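Local coordinates for proteasome protein (Corynebacterium glutamicum ATCC 13032, PDB 2P90) that is of unknown function but belongs to the PAC2 family, whose members are linked to proteasome assembly, and may assemble as a trimer, at the interface of chains A and B. Numbering follows the deposited sequence. Chains: chain A/B, Hypothetical protein Cgl1923.

The interface of chains A and B. Residues chain A 70, 73; chain B 34, 72, 111-113, 116.
A bend at chi3 (76°) in A:Arg70, whose side chain is otherwise extended from CB to CD, swings its guanidinium among acceptors of chain B, while B:Glu111, with CG anti to the backbone N (chi1 169°) and a straight chain beyond, carries its carboxylate out to meet it. The pairing illustrates how one arginine can read several acceptors at once. Its NE donates to OE1 of B:Glu111 at 3.1 Å, on the anti side and tilted well out of the carboxylate plane. NH1 makes a salt bridge to OD1 of B:Asp113 at 2.7 Å, on the syn side and similarly tilted. NH2 reaches the backbone O of B:Gly34 at 3.0 Å. All three acceptors lie close to the guanidinium plane, which fixes the rotation of the group about its chain. Over one face of A:Arg70 lies the guanidinium of B:Arg72, stacked with the planes 18° apart. The like charges are probably offset by B:Asp113, whose OD2 takes a nearly straight bond from NE of B:Arg72 at 3.1 Å, so that this carboxylate bridges both arginines and positions the stacked one. A:Arg73 and B:Glu111 approach from opposite directions and meet end-on through NH1 and NH2, on the syn side. OE1 thus receives A:Arg70 NE together with both NH1 and NH2 of A:Arg73; the NH2-OE2 salt bridge is modelled uncomfortably short, so its exact length is doubtful. The edge of the B:Trp116 ring flanks the two arginines of chain A, while its NE1 donates to the O of B:Pro112 at 2.8 Å from above the carbonyl plane, pinning the extended segment that presents the two acids. This polar patch helps hold chains A and B together in the deposited trimer, although the structure alone does not show that this assembly forms in the cell.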
# COMPACT_ATOMS: atom_id res chain seq x y z
N ARG A 70 4.82 2.02 -5.72
CA ARG A 70 3.46 2.04 -6.30
C ARG A 70 2.56 2.85 -5.42
O ARG A 70 1.58 3.39 -5.92
CB ARG A 70 2.88 0.64 -6.52
CG ARG A 70 3.49 -0.03 -7.77
CD ARG A 70 2.92 -1.40 -8.10
NE ARG A 70 1.60 -1.28 -8.71
CZ ARG A 70 0.45 -1.51 -8.09
NH1 ARG A 70 0.43 -1.90 -6.83
NH2 ARG A 70 -0.71 -1.34 -8.73
N ARG A 73 4.59 6.71 -6.23
CA ARG A 73 4.66 7.02 -7.69
C ARG A 73 5.35 8.40 -7.91
O ARG A 73 4.70 9.38 -8.29
CB ARG A 73 3.29 6.89 -8.43
CG ARG A 73 2.38 5.70 -8.07
CD ARG A 73 1.46 5.11 -9.19
NE ARG A 73 2.38 4.38 -10.04
CZ ARG A 73 2.38 3.09 -10.35
NH1 ARG A 73 1.41 2.26 -10.04
NH2 ARG A 73 3.41 2.67 -11.08
N GLY B 34 -0.47 -2.94 -13.59
CA GLY B 34 -0.58 -2.24 -12.32
C GLY B 34 -0.45 -0.73 -12.39
O GLY B 34 -0.70 -0.03 -11.39
N ARG B 72 -1.82 -6.74 -3.60
CA ARG B 72 -2.16 -7.55 -4.78
C ARG B 72 -3.11 -8.71 -4.52
O ARG B 72 -4.00 -8.95 -5.34
CB ARG B 72 -0.93 -8.11 -5.45
CG ARG B 72 0.16 -7.13 -5.67
CD ARG B 72 -0.24 -5.90 -6.57
NE ARG B 72 1.03 -5.38 -7.04
CZ ARG B 72 1.38 -5.12 -8.28
NH1 ARG B 72 0.55 -5.21 -9.30
NH2 ARG B 72 2.59 -4.70 -8.46
N GLU B 111 3.67 -5.02 -12.28
CA GLU B 111 4.60 -3.93 -11.96
C GLU B 111 5.03 -4.12 -10.50
O GLU B 111 4.16 -4.22 -9.64
CB GLU B 111 3.92 -2.56 -12.10
CG GLU B 111 4.73 -1.41 -11.53
CD GLU B 111 4.06 -0.06 -11.61
OE1 GLU B 111 2.86 0.08 -11.24
OE2 GLU B 111 4.77 0.90 -12.03
N PRO B 112 6.35 -4.18 -10.18
CA PRO B 112 6.74 -4.26 -8.73
C PRO B 112 6.19 -3.14 -7.86
O PRO B 112 6.15 -1.99 -8.31
CB PRO B 112 8.27 -4.15 -8.78
CG PRO B 112 8.62 -4.77 -10.15
CD PRO B 112 7.52 -4.25 -11.08
N ASP B 113 5.78 -3.46 -6.63
CA ASP B 113 5.44 -2.42 -5.64
C ASP B 113 6.75 -1.81 -5.06
O ASP B 113 6.79 -0.64 -4.70
CB ASP B 113 4.62 -2.98 -4.48
CG ASP B 113 3.29 -3.52 -4.89
OD1 ASP B 113 2.32 -2.73 -5.07
OD2 ASP B 113 3.18 -4.77 -4.95
N TRP B 116 12.19 -0.28 -6.97
CA TRP B 116 12.30 0.16 -8.37
C TRP B 116 13.77 0.36 -8.86
O TRP B 116 14.07 0.03 -10.00
CB TRP B 116 11.46 1.40 -8.61
CG TRP B 116 9.96 1.15 -8.68
CD1 TRP B 116 9.27 -0.05 -8.45
CD2 TRP B 116 8.97 2.12 -8.96
NE1 TRP B 116 7.91 0.15 -8.59
CE2 TRP B 116 7.70 1.47 -8.89
CE3 TRP B 116 9.02 3.49 -9.24
CZ2 TRP B 116 6.50 2.15 -9.12
CZ3 TRP B 116 7.81 4.18 -9.44
CH2 TRP B 116 6.58 3.51 -9.39